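Local coordinates for Serine/threonine protein kinase (Mycobacterium tuberculosis, PDB 4ESQ), which probably phosphorylates serine and threonine residues of proteins with ATP as a membrane receptor kinase, of which this chain is the extracellular sensor domain, at residues Y67-G72 against V90-T95; Q3-E8 against V161-V166; A101-S106 against R157-A162; S11-N16 against D189-E194; G72-E77 against W85-V90. All coordinates share one frame; numbering follows the deposited sequence.

Interaction 1 (Y67-G72 against V90-T95); sequences YTAING and VVAFPT
Ala92 O is gripped by two donors of one residue. Thr68 N gives it a nearly straight hydrogen bond, 2.8 Å from N to O. Thr68 OG1 adds a weak second bond to Ala92 O at 3.3 Å. The Thr68 chi1 of 59° puts the hydroxyl between the backbone N and the carbonyl carbon, next to its own N-H. From here the two strands run antiparallel as the open end of the hairpin formed by strands 69-76 and 84-92. Ala92 N bonds Ala69 O. Asn71 and Val90 are a hydrogen-bonded pair with both bonds made, N to O 2.9 Å each way.

Between these pairs, Ile70 and Val91 face each other as a non-hydrogen-bonded pair. Ile70 CG1 meets Val91 CG2 at 3.9 Å. The other branch, Val91 CG1, touches Tyr67 CB at 3.5 Å. Tyr67 CB also sits over the face of the Phe93 ring in a CH-pi contact, 4.0 Å from the centroid. Tyr62 covers Tyr67 and Val91, and Phe93 packs on Ala99 and Phe102 of helix 96-111. At the edge, Thr68 CG2 lies 3.9 Å from Pro94 CG. The regular ladder stops at Ala69 and Ala92, but the Thr68 N bond to Ala92 O, helped weakly by OG1, and the Tyr67–Phe93 contact carry the pairing past the strand ends.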
# COMPACT_ATOMS: atom_id res chain seq x y z
N TYR A 67 6.24 -14.92 1.06
CA TYR A 67 5.51 -14.50 -0.13
C TYR A 67 6.13 -15.15 -1.37
O TYR A 67 7.33 -15.42 -1.41
CB TYR A 67 5.52 -12.97 -0.28
CG TYR A 67 6.79 -12.41 -0.86
CD1 TYR A 67 7.87 -12.09 -0.04
CD2 TYR A 67 6.92 -12.19 -2.23
CE1 TYR A 67 9.05 -11.57 -0.57
CE2 TYR A 67 8.09 -11.67 -2.77
CZ TYR A 67 9.15 -11.37 -1.93
OH TYR A 67 10.32 -10.84 -2.44
N THR A 68 5.31 -15.40 -2.38
CA THR A 68 5.79 -16.08 -3.58
C THR A 68 5.85 -15.16 -4.80
O THR A 68 6.62 -15.40 -5.73
CB THR A 68 4.94 -17.31 -3.89
OG1 THR A 68 3.58 -16.90 -4.08
CG2 THR A 68 5.01 -18.29 -2.72
N ALA A 69 5.03 -14.11 -4.79
CA ALA A 69 4.96 -13.22 -5.94
C ALA A 69 4.29 -11.91 -5.56
O ALA A 69 3.50 -11.86 -4.63
CB ALA A 69 4.20 -13.88 -7.09
N ILE A 70 4.64 -10.85 -6.28
CA ILE A 70 4.02 -9.54 -6.06
C ILE A 70 3.70 -8.91 -7.42
O ILE A 70 4.49 -9.02 -8.37
CB ILE A 70 4.94 -8.61 -5.20
CG1 ILE A 70 4.37 -7.19 -5.06
CG2 ILE A 70 6.36 -8.58 -5.76
CD1 ILE A 70 4.82 -6.20 -6.15
N ASN A 71 2.54 -8.27 -7.51
CA ASN A 71 2.21 -7.51 -8.71
C ASN A 71 1.63 -6.16 -8.32
O ASN A 71 0.70 -6.09 -7.50
CB ASN A 71 1.23 -8.28 -9.60
CG ASN A 71 1.19 -7.75 -11.04
OD1 ASN A 71 0.37 -6.89 -11.37
ND2 ASN A 71 2.07 -8.27 -11.89
N GLY A 72 2.18 -5.09 -8.88
CA GLY A 72 1.72 -3.76 -8.52
C GLY A 72 1.74 -2.75 -9.65
O GLY A 72 2.28 -3.02 -10.73
N VAL A 90 -0.65 -6.40 -4.98
CA VAL A 90 -1.14 -7.63 -4.39
C VAL A 90 0.01 -8.61 -4.26
O VAL A 90 0.89 -8.70 -5.13
CB VAL A 90 -2.28 -8.24 -5.20
CG1 VAL A 90 -3.55 -7.44 -4.97
CG2 VAL A 90 -1.92 -8.27 -6.68
N VAL A 91 0.01 -9.35 -3.16
CA VAL A 91 1.13 -10.23 -2.86
C VAL A 91 0.58 -11.62 -2.58
O VAL A 91 -0.29 -11.78 -1.72
CB VAL A 91 1.93 -9.72 -1.64
CG1 VAL A 91 3.11 -10.65 -1.36
CG2 VAL A 91 2.41 -8.27 -1.87
N ALA A 92 1.08 -12.61 -3.31
CA ALA A 92 0.62 -13.99 -3.14
C ALA A 92 1.46 -14.70 -2.10
O ALA A 92 2.67 -14.51 -2.03
CB ALA A 92 0.68 -14.75 -4.45
N PHE A 93 0.80 -15.54 -1.30
CA PHE A 93 1.46 -16.40 -0.33
C PHE A 93 1.00 -17.82 -0.60
O PHE A 93 0.01 -18.02 -1.29
CB PHE A 93 1.06 -15.99 1.09
CG PHE A 93 1.68 -14.70 1.54
CD1 PHE A 93 1.15 -13.48 1.16
CD2 PHE A 93 2.80 -14.72 2.35
CE1 PHE A 93 1.73 -12.29 1.58
CE2 PHE A 93 3.39 -13.54 2.78
CZ PHE A 93 2.85 -12.32 2.39
N PRO A 94 1.72 -18.82 -0.08
CA PRO A 94 1.33 -20.21 -0.35
C PRO A 94 -0.03 -20.57 0.24
O PRO A 94 -0.76 -21.36 -0.34
CB PRO A 94 2.44 -21.02 0.33
CG PRO A 94 3.59 -20.09 0.43
CD PRO A 94 3.01 -18.71 0.60
N THR A 95 -0.36 -19.96 1.38
CA THR A 95 -1.59 -20.26 2.09
C THR A 95 -2.20 -19.00 2.67
O THR A 95 -1.53 -17.98 2.83
CB THR A 95 -1.33 -21.20 3.28
OG1 THR A 95 -0.39 -20.57 4.17
CG2 THR A 95 -0.73 -22.53 2.79

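Interaction 2 (Q3-E8 against V161-V166); sequences QPVAEE and VANNVV
Asn164 bonds Val5 with both ends of its side-chain amide. Val5 N donates to Asn164 OD1 at 2.7 Å, from a position tilted out of the carbonyl plane. Asn164 ND2 donates to Val5 O at 3.2 Å. This second bond lies in the carbonyl plane, on a lone pair, and close to the amide plane of Asn164. The amide thus takes the N-H and C=O of one residue, much as a neighbouring strand would. Asn163 adds a third bond. Its ND2 reaches Gln3 O at 3.0 Å, nearly straight and in its own amide plane.

Apolar contacts fill in around these bonds. Pro4 CB rests on Asn164 CG at 3.6 Å. Val5 CB meets Val165 CG2 at 3.7 Å, and the two valine side chains cross at about a right angle.

The Asn164 chi1 of 60° puts CG between the backbone N and the carbonyl carbon, and from there the amide meets Val5. Asn164 ND2 also bonds Phe93 O, so one amide nitrogen ties the N-terminal segment and Phe93, just past the end of strand 84-92, to the turn. Further out, Val5 packs on Glu194, and Asn163 packs on Val191 of the C-terminal helix.

Ala162 and Val165 exchange both backbone hydrogen bonds. Ala162 N lies 3.0 Å from Val165 O. Val165 N lies 2.9 Å from Ala162 O. Asn163 and Asn164 are the two corner residues. This is a type II' turn closing a two-residue beta hairpin, here between strands 154-162 and 165-173.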
# COMPACT_ATOMS: atom_id res chain seq x y z
N GLN A 3 -9.77 -23.01 -3.44
CA GLN A 3 -8.45 -22.92 -4.07
C GLN A 3 -7.83 -21.54 -3.89
O GLN A 3 -8.53 -20.54 -3.88
CB GLN A 3 -8.55 -23.27 -5.54
CG GLN A 3 -8.80 -24.75 -5.77
CD GLN A 3 -9.09 -25.09 -7.21
OE1 GLN A 3 -8.57 -24.45 -8.12
NE2 GLN A 3 -9.93 -26.10 -7.42
N PRO A 4 -6.50 -21.51 -3.77
CA PRO A 4 -5.77 -20.24 -3.62
C PRO A 4 -5.72 -19.51 -4.95
O PRO A 4 -5.94 -20.10 -6.01
CB PRO A 4 -4.37 -20.69 -3.22
CG PRO A 4 -4.23 -22.05 -3.85
CD PRO A 4 -5.60 -22.67 -3.78
N VAL A 5 -5.43 -18.22 -4.91
CA VAL A 5 -5.24 -17.46 -6.13
C VAL A 5 -3.89 -17.81 -6.74
O VAL A 5 -2.88 -17.85 -6.03
CB VAL A 5 -5.32 -15.95 -5.88
CG1 VAL A 5 -5.06 -15.19 -7.16
CG2 VAL A 5 -6.69 -15.58 -5.29
N ALA A 6 -3.87 -18.08 -8.04
CA ALA A 6 -2.62 -18.40 -8.74
C ALA A 6 -1.75 -17.17 -8.89
O ALA A 6 -2.25 -16.07 -9.12
CB ALA A 6 -2.92 -18.97 -10.11
N GLU A 7 -0.43 -17.35 -8.78
CA GLU A 7 0.51 -16.25 -8.95
C GLU A 7 0.26 -15.52 -10.25
O GLU A 7 0.40 -14.30 -10.32
CB GLU A 7 1.96 -16.77 -8.97
CG GLU A 7 2.54 -17.18 -7.63
CD GLU A 7 3.95 -17.73 -7.77
OE1 GLU A 7 4.69 -17.27 -8.67
OE2 GLU A 7 4.32 -18.63 -6.98
N GLU A 8 -0.10 -16.28 -11.28
CA GLU A 8 -0.23 -15.70 -12.61
C GLU A 8 -1.49 -14.86 -12.78
O GLU A 8 -1.67 -14.21 -13.81
CB GLU A 8 -0.14 -16.80 -13.68
CG GLU A 8 -1.23 -17.85 -13.58
CD GLU A 8 -0.74 -19.15 -12.97
OE1 GLU A 8 0.10 -19.11 -12.04
OE2 GLU A 8 -1.20 -20.20 -13.44
N VAL A 161 -6.31 -8.64 3.56
CA VAL A 161 -6.00 -9.98 3.10
C VAL A 161 -7.30 -10.66 2.74
O VAL A 161 -8.31 -10.48 3.42
CB VAL A 161 -5.24 -10.79 4.16
CG1 VAL A 161 -5.89 -10.61 5.53
CG2 VAL A 161 -5.17 -12.27 3.77
N ALA A 162 -7.27 -11.40 1.65
CA ALA A 162 -8.38 -12.27 1.27
C ALA A 162 -7.75 -13.51 0.64
O ALA A 162 -6.81 -13.40 -0.14
CB ALA A 162 -9.29 -11.58 0.28
N ASN A 163 -8.26 -14.69 1.00
CA ASN A 163 -7.64 -15.92 0.52
C ASN A 163 -6.15 -15.89 0.86
O ASN A 163 -5.79 -15.57 1.99
CB ASN A 163 -7.87 -16.09 -0.99
CG ASN A 163 -7.86 -17.55 -1.43
OD1 ASN A 163 -7.31 -18.41 -0.74
ND2 ASN A 163 -8.46 -17.82 -2.59
N ASN A 164 -5.29 -16.22 -0.10
CA ASN A 164 -3.85 -16.23 0.12
C ASN A 164 -3.17 -14.95 -0.36
O ASN A 164 -1.96 -14.94 -0.60
CB ASN A 164 -3.21 -17.42 -0.62
CG ASN A 164 -3.45 -17.35 -2.11
OD1 ASN A 164 -4.56 -17.08 -2.57
ND2 ASN A 164 -2.39 -17.58 -2.89
N VAL A 165 -3.94 -13.88 -0.51
CA VAL A 165 -3.42 -12.66 -1.13
C VAL A 165 -3.47 -11.49 -0.16
O VAL A 165 -4.51 -11.21 0.42
CB VAL A 165 -4.22 -12.28 -2.40
CG1 VAL A 165 -3.72 -10.95 -2.99
CG2 VAL A 165 -4.14 -13.39 -3.42
N VAL A 166 -2.33 -10.82 -0.00
CA VAL A 166 -2.28 -9.57 0.75
C VAL A 166 -2.43 -8.38 -0.19
O VAL A 166 -1.81 -8.33 -1.25
CB VAL A 166 -0.97 -9.45 1.54
CG1 VAL A 166 -0.82 -8.03 2.11
CG2 VAL A 166 -0.92 -10.50 2.65

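Interaction 3 (A101-S106 against R157-A162); sequences AFVQTS and RAMSVA
Met159 meets Phe102 and Ser106 in the tight part of this helix-on-sheet contact. Helix 96-111 packs on one face of the antiparallel sheet, roughly antiparallel to strand 154-162, with the axes of the two segments 8.5 Å apart at closest approach. Helix 179-192 covers the other face, an alpha/beta layering consistent with the Mog1p/PsbP-like clan.

Met159 is extended through chi2 and bends at chi3 (-67°), which turns CE toward the phenyl ring. CE lies 3.5 Å from Phe102 CE2. The sulfur makes an oblique Met-aromatic contact, SD 4.7 Å from the centroid of the Phe102 ring. Met159 SD also touches Ser106 OG at 3.3 Å. Ser106 OG itself stands over one face of the Phe102 ring, offset toward the rim. Phe102 stacks further on Tyr62, and Met159 packs on Val166 and Trp110. A smaller second patch is also close: Val103 CG2 sits 3.8 Å from both Val161 CB and Val161 CG1.

The far side of the helix is different. Ala101, Gln104 and Thr105 are exposed there and do not touch the strand. No hydrogen bond crosses between the segments. Ser160 points away from the helix, and its OG bonds Thr140 OG1.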
# COMPACT_ATOMS: atom_id res chain seq x y z
N ALA A 101 -0.89 -14.00 8.63
CA ALA A 101 0.17 -13.76 9.60
C ALA A 101 0.93 -12.48 9.26
O ALA A 101 1.33 -11.73 10.15
CB ALA A 101 1.12 -14.95 9.65
N PHE A 102 1.13 -12.23 7.97
CA PHE A 102 1.84 -11.02 7.56
C PHE A 102 1.05 -9.75 7.88
O PHE A 102 1.63 -8.76 8.31
CB PHE A 102 2.22 -11.04 6.07
CG PHE A 102 2.83 -9.74 5.62
CD1 PHE A 102 4.13 -9.41 5.98
CD2 PHE A 102 2.10 -8.83 4.87
CE1 PHE A 102 4.70 -8.20 5.59
CE2 PHE A 102 2.65 -7.63 4.47
CZ PHE A 102 3.95 -7.30 4.83
N VAL A 103 -0.26 -9.79 7.68
CA VAL A 103 -1.08 -8.63 8.01
C VAL A 103 -1.11 -8.42 9.52
O VAL A 103 -1.09 -7.28 9.99
CB VAL A 103 -2.52 -8.75 7.45
CG1 VAL A 103 -3.34 -7.51 7.80
CG2 VAL A 103 -2.48 -8.92 5.95
N GLN A 104 -1.12 -9.50 10.29
CA GLN A 104 -1.08 -9.37 11.74
C GLN A 104 0.24 -8.72 12.17
O GLN A 104 0.26 -7.83 13.02
CB GLN A 104 -1.26 -10.73 12.42
CG GLN A 104 -1.37 -10.62 13.92
CD GLN A 104 -2.65 -9.92 14.33
OE1 GLN A 104 -3.74 -10.29 13.89
NE2 GLN A 104 -2.52 -8.91 15.18
N THR A 105 1.34 -9.16 11.56
CA THR A 105 2.63 -8.57 11.87
C THR A 105 2.60 -7.10 11.51
O THR A 105 3.07 -6.26 12.27
CB THR A 105 3.77 -9.26 11.11
OG1 THR A 105 3.99 -10.56 11.66
CG2 THR A 105 5.04 -8.46 11.24
N SER A 106 2.05 -6.78 10.34
CA SER A 106 1.97 -5.39 9.92
C SER A 106 1.18 -4.56 10.93
O SER A 106 1.58 -3.45 11.28
CB SER A 106 1.36 -5.27 8.53
OG SER A 106 2.19 -5.89 7.57
N ARG A 157 -2.28 4.66 3.95
CA ARG A 157 -1.87 3.28 3.73
C ARG A 157 -3.05 2.37 4.06
O ARG A 157 -3.77 2.61 5.03
CB ARG A 157 -0.68 2.92 4.63
CG ARG A 157 0.65 3.57 4.23
CD ARG A 157 1.29 2.86 3.05
NE ARG A 157 1.93 1.59 3.40
CZ ARG A 157 1.47 0.39 3.05
NH1 ARG A 157 0.34 0.28 2.35
NH2 ARG A 157 2.14 -0.70 3.40
N ALA A 158 -3.25 1.33 3.26
CA ALA A 158 -4.25 0.33 3.60
C ALA A 158 -3.69 -1.04 3.29
O ALA A 158 -3.05 -1.24 2.25
CB ALA A 158 -5.54 0.55 2.83
N MET A 159 -3.92 -1.99 4.19
CA MET A 159 -3.54 -3.37 3.93
C MET A 159 -4.69 -4.27 4.33
O MET A 159 -5.34 -4.04 5.35
CB MET A 159 -2.29 -3.76 4.72
CG MET A 159 -1.87 -5.21 4.53
SD MET A 159 -0.33 -5.61 5.40
CE MET A 159 0.84 -4.61 4.47
N SER A 160 -4.94 -5.27 3.51
CA SER A 160 -5.95 -6.27 3.84
C SER A 160 -5.50 -7.62 3.31
O SER A 160 -4.43 -7.74 2.70
CB SER A 160 -7.31 -5.88 3.25
OG SER A 160 -8.38 -6.57 3.92
N VAL A 161 -6.31 -8.64 3.56
CA VAL A 161 -6.00 -9.98 3.10
C VAL A 161 -7.30 -10.66 2.74
O VAL A 161 -8.31 -10.48 3.42
CB VAL A 161 -5.24 -10.79 4.16
CG1 VAL A 161 -5.89 -10.61 5.53
CG2 VAL A 161 -5.17 -12.27 3.77
N ALA A 162 -7.27 -11.40 1.65
CA ALA A 162 -8.38 -12.27 1.27
C ALA A 162 -7.75 -13.51 0.64
O ALA A 162 -6.81 -13.40 -0.14
CB ALA A 162 -9.29 -11.58 0.28

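Interaction 4 (S11-N16 against D189-E194); sequences SALLLN and DKVNKE
Lys190 runs extended from the helix past Leu13 and Leu14 toward Leu15. Its chain is straight beyond CG, with chi2 to chi4 all near 180°, which carries the ammonium far from the helix backbone. NZ donates to Leu14 O at 2.9 Å, from a position tilted 31° out of the carbonyl plane. NZ also forms a salt bridge with Glu19, whose OE1 accepts a bond from Asn16 N as well. The ammonium therefore joins a backbone carbonyl to the first part of helix 17-24, where Asn16 is the N-cap.

The aliphatic part of the lysine packs on the way. Lys190 CD lies 3.5 Å from Leu13 O, a buried carbonyl oxygen that has no hydrogen-bond partner in the model. Leu15 meets the lysine obliquely, with CD2 3.9 Å from Lys190 CE.

In the fold, the segment 11-16 lies between the C-terminal helix 179-192 and the hairpin of strands 69-76 and 84-92, touching both. Leu14 points away from the helix and packs on Asn71, Leu73, Gln88 and Val90. Leu15 packs on Ile187 and Ile183, about one and two turns back from Lys190.

Leu13 divides its two methyls between the last helical residues and the chain end. CD1 touches Val191 CG2 at 3.9 Å, and the side chains meet at an oblique angle. CD2 touches Glu194 CG, also at 3.9 Å, but there the side chains cross at about a right angle. Glu194 OE1 makes a salt bridge with Arg9.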
# COMPACT_ATOMS: atom_id res chain seq x y z
N SER A 11 -2.13 -9.87 -11.52
CA SER A 11 -2.35 -8.60 -12.22
C SER A 11 -3.83 -8.32 -12.45
O SER A 11 -4.25 -7.16 -12.53
CB SER A 11 -1.57 -8.54 -13.54
OG SER A 11 -2.16 -9.38 -14.53
N ALA A 12 -4.62 -9.39 -12.55
CA ALA A 12 -6.06 -9.26 -12.77
C ALA A 12 -6.79 -8.73 -11.54
O ALA A 12 -7.97 -8.38 -11.62
CB ALA A 12 -6.65 -10.59 -13.20
N LEU A 13 -6.08 -8.65 -10.41
CA LEU A 13 -6.69 -8.17 -9.16
C LEU A 13 -6.55 -6.66 -8.95
O LEU A 13 -7.26 -6.06 -8.12
CB LEU A 13 -6.08 -8.90 -7.95
CG LEU A 13 -6.09 -10.42 -8.01
CD1 LEU A 13 -5.38 -10.98 -6.80
CD2 LEU A 13 -7.51 -10.96 -8.10
N LEU A 14 -5.65 -6.02 -9.68
CA LEU A 14 -5.44 -4.59 -9.52
C LEU A 14 -6.59 -3.79 -10.12
O LEU A 14 -7.38 -4.31 -10.92
CB LEU A 14 -4.10 -4.17 -10.13
CG LEU A 14 -2.86 -4.85 -9.54
CD1 LEU A 14 -1.60 -4.33 -10.21
CD2 LEU A 14 -2.78 -4.67 -8.03
N LEU A 15 -6.69 -2.53 -9.74
CA LEU A 15 -7.74 -1.68 -10.28
C LEU A 15 -7.30 -1.12 -11.62
O LEU A 15 -6.13 -0.79 -11.82
CB LEU A 15 -8.06 -0.55 -9.29
CG LEU A 15 -8.59 -1.04 -7.94
CD1 LEU A 15 -9.18 0.13 -7.18
CD2 LEU A 15 -9.61 -2.14 -8.14
N ASN A 16 -8.23 -1.03 -12.56
CA ASN A 16 -7.91 -0.49 -13.87
C ASN A 16 -7.89 1.05 -13.82
O ASN A 16 -8.18 1.65 -12.78
CB ASN A 16 -8.85 -1.03 -14.94
CG ASN A 16 -10.30 -0.58 -14.76
OD1 ASN A 16 -10.56 0.55 -14.37
ND2 ASN A 16 -11.24 -1.47 -15.07
N ASP A 189 -12.64 -7.46 -3.30
CA ASP A 189 -13.80 -7.98 -4.04
C ASP A 189 -13.35 -8.77 -5.27
O ASP A 189 -13.98 -9.77 -5.64
CB ASP A 189 -14.75 -6.85 -4.46
CG ASP A 189 -15.55 -6.28 -3.30
OD1 ASP A 189 -15.70 -6.97 -2.28
OD2 ASP A 189 -16.04 -5.14 -3.42
N LYS A 190 -12.28 -8.31 -5.92
CA LYS A 190 -11.75 -9.04 -7.08
C LYS A 190 -11.14 -10.38 -6.65
O LYS A 190 -11.27 -11.37 -7.36
CB LYS A 190 -10.75 -8.20 -7.87
CG LYS A 190 -11.39 -6.98 -8.56
CD LYS A 190 -10.46 -6.35 -9.59
CE LYS A 190 -11.09 -5.09 -10.21
NZ LYS A 190 -10.21 -4.51 -11.27
N VAL A 191 -10.47 -10.41 -5.50
CA VAL A 191 -9.93 -11.67 -5.00
C VAL A 191 -11.09 -12.64 -4.75
O VAL A 191 -11.03 -13.82 -5.12
CB VAL A 191 -9.16 -11.50 -3.66
CG1 VAL A 191 -8.82 -12.87 -3.07
CG2 VAL A 191 -7.91 -10.67 -3.87
N ASN A 192 -12.14 -12.13 -4.13
CA ASN A 192 -13.27 -12.97 -3.74
C ASN A 192 -13.93 -13.65 -4.94
O ASN A 192 -14.48 -14.74 -4.81
CB ASN A 192 -14.33 -12.16 -2.98
CG ASN A 192 -13.88 -11.81 -1.57
OD1 ASN A 192 -13.00 -12.45 -1.00
ND2 ASN A 192 -14.51 -10.79 -0.99
N LYS A 193 -13.87 -13.00 -6.10
CA LYS A 193 -14.55 -13.52 -7.27
C LYS A 193 -13.66 -14.41 -8.14
O LYS A 193 -14.12 -14.94 -9.15
CB LYS A 193 -15.16 -12.37 -8.08
CG LYS A 193 -14.19 -11.58 -8.93
CD LYS A 193 -14.89 -10.36 -9.54
CE LYS A 193 -13.95 -9.51 -10.38
NZ LYS A 193 -14.63 -8.27 -10.86
N GLU A 194 -12.41 -14.58 -7.74
CA GLU A 194 -11.46 -15.41 -8.49
C GLU A 194 -11.98 -16.83 -8.68
O GLU A 194 -12.32 -17.51 -7.70
CB GLU A 194 -10.10 -15.48 -7.79
CG GLU A 194 -9.03 -14.58 -8.38
CD GLU A 194 -8.86 -14.75 -9.88
OE1 GLU A 194 -9.35 -13.87 -10.62
OE2 GLU A 194 -8.22 -15.73 -10.33
OXT GLU A 194 -12.06 -17.33 -9.80

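Interaction 5 (G72-E77 against W85-V90); sequences GLISSE and WVNQAV
Gly72–Ala89 and Leu73–Gln88 continue the antiparallel ladder toward the turn of the hairpin, with short strand axes 4.7 Å apart at 172°. This is the inner part of the beta hairpin of strands 69-76 and 84-92. Leu73–Gln88 and Ser75–Val86 are hydrogen-bonded pairs with both bonds made. Gly72 and Ala89 are a non-hydrogen-bonded pair, and with no side chain on Gly72 their CA atoms come to 3.9 Å.

Ile74, Asn87 and Trp85 share one face. Ile74 lies between the other two. Its CG1 meets the amide carbon Asn87 CG at 3.5 Å. Its CG2 lies obliquely by the indole, 3.5 Å from Trp85 NE1. Ser76 CB lies 3.8 Å from Trp85 CD1. Tyr82 meets the tryptophan ring from outside the two segments. A bound terbium ion is about 6 Å from the side chain of Ile74.

Leu73, Ser75, Val86 and Gln88 occupy the other face, where Val86 and Gln88 pack on helices 17-24 and 179-192. Gln88 OE1 accepts a bond from Leu15 N. One water sits among the polar groups here. It accepts from Gln88 NE2, bonds Leu73 O weakly, and lies 2.8 Å from Ser75 OG.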
# COMPACT_ATOMS: atom_id res chain seq x y z
N GLY A 72 2.18 -5.09 -8.88
CA GLY A 72 1.72 -3.76 -8.52
C GLY A 72 1.74 -2.75 -9.65
O GLY A 72 2.28 -3.02 -10.73
N LEU A 73 1.17 -1.58 -9.38
CA LEU A 73 1.15 -0.47 -10.32
C LEU A 73 1.19 0.86 -9.58
O LEU A 73 0.55 1.02 -8.53
CB LEU A 73 -0.14 -0.50 -11.15
CG LEU A 73 -0.28 -1.50 -12.30
CD1 LEU A 73 -1.71 -1.44 -12.85
CD2 LEU A 73 0.75 -1.21 -13.40
N ILE A 74 1.92 1.81 -10.13
CA ILE A 74 1.92 3.16 -9.59
C ILE A 74 1.28 4.06 -10.63
O ILE A 74 1.64 4.02 -11.80
CB ILE A 74 3.35 3.63 -9.29
CG1 ILE A 74 3.85 2.90 -8.04
CG2 ILE A 74 3.36 5.13 -9.06
CD1 ILE A 74 5.32 3.07 -7.77
N SER A 75 0.29 4.86 -10.20
CA SER A 75 -0.44 5.75 -11.10
C SER A 75 -0.48 7.19 -10.60
O SER A 75 -0.59 7.43 -9.41
CB SER A 75 -1.87 5.28 -11.27
OG SER A 75 -1.90 3.96 -11.76
N SER A 76 -0.43 8.14 -11.53
CA SER A 76 -0.55 9.55 -11.19
C SER A 76 -0.87 10.34 -12.46
O SER A 76 -0.68 9.84 -13.57
CB SER A 76 0.75 10.08 -10.57
OG SER A 76 1.81 10.02 -11.51
N GLU A 77 -1.35 11.58 -12.30
CA GLU A 77 -1.48 12.45 -13.46
C GLU A 77 -0.09 12.65 -14.05
O GLU A 77 0.90 12.58 -13.33
CB GLU A 77 -2.11 13.79 -13.07
CG GLU A 77 -3.60 13.72 -12.73
CD GLU A 77 -3.88 13.48 -11.25
OE1 GLU A 77 -2.93 13.23 -10.49
OE2 GLU A 77 -5.06 13.56 -10.85
N TRP A 85 -1.69 10.29 -6.44
CA TRP A 85 -0.67 9.27 -6.67
C TRP A 85 -1.10 8.00 -5.95
O TRP A 85 -1.45 8.05 -4.77
CB TRP A 85 0.67 9.76 -6.10
CG TRP A 85 1.87 8.92 -6.38
CD1 TRP A 85 2.74 9.05 -7.44
CD2 TRP A 85 2.37 7.84 -5.58
NE1 TRP A 85 3.75 8.11 -7.34
CE2 TRP A 85 3.54 7.36 -6.21
CE3 TRP A 85 1.94 7.24 -4.39
CZ2 TRP A 85 4.28 6.29 -5.69
CZ3 TRP A 85 2.69 6.19 -3.88
CH2 TRP A 85 3.84 5.72 -4.53
N VAL A 86 -1.09 6.87 -6.66
CA VAL A 86 -1.51 5.61 -6.05
C VAL A 86 -0.50 4.52 -6.34
O VAL A 86 -0.07 4.36 -7.48
CB VAL A 86 -2.88 5.16 -6.60
CG1 VAL A 86 -3.15 3.68 -6.27
CG2 VAL A 86 -3.99 6.07 -6.06
N ASN A 87 -0.13 3.79 -5.30
CA ASN A 87 0.67 2.58 -5.45
C ASN A 87 -0.21 1.44 -4.93
O ASN A 87 -0.54 1.41 -3.74
CB ASN A 87 1.97 2.67 -4.65
CG ASN A 87 2.94 1.51 -4.93
OD1 ASN A 87 2.60 0.52 -5.57
ND2 ASN A 87 4.16 1.64 -4.43
N GLN A 88 -0.61 0.55 -5.82
CA GLN A 88 -1.45 -0.59 -5.45
C GLN A 88 -0.71 -1.87 -5.76
O GLN A 88 -0.12 -2.00 -6.83
CB GLN A 88 -2.79 -0.57 -6.19
CG GLN A 88 -2.68 -0.29 -7.68
CD GLN A 88 -3.95 -0.64 -8.44
OE1 GLN A 88 -4.79 -1.40 -7.96
NE2 GLN A 88 -4.07 -0.11 -9.64
N ALA A 89 -0.72 -2.81 -4.83
CA ALA A 89 -0.03 -4.07 -5.03
C ALA A 89 -0.79 -5.22 -4.38
O ALA A 89 -1.47 -5.04 -3.37
CB ALA A 89 1.37 -4.00 -4.46
N VAL A 90 -0.65 -6.40 -4.98
CA VAL A 90 -1.14 -7.63 -4.39
C VAL A 90 0.01 -8.61 -4.26
O VAL A 90 0.89 -8.70 -5.13
CB VAL A 90 -2.28 -8.24 -5.20
CG1 VAL A 90 -3.55 -7.44 -4.97
CG2 VAL A 90 -1.92 -8.27 -6.68
O HOH W 1 -2.04 2.17 -9.66

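In the fold
From the N terminus, residues 3-8 open interaction 2 and residues 11-16 open interaction 4. Residues 67-77 then hold strand 69-76, the first of the hairpin. Interaction 5 closes first, at 85-90, and is nested inside interaction 1, which closes at 90-95. Both lie inside the long loops of interactions 2 and 4. Helix 96-111 follows and opens interaction 3, which closes on strand 154-162 inside the loop of interaction 4. Interaction 2 ends on the same stretch, sharing Val161 and Ala162. Interaction 4 closes last, at the C terminus, so interactions 2 and 4 cross. Together they tie the N-terminal segment to the sheet and the C-terminal helix, while interaction 3 holds helix 96-111 on the sheet.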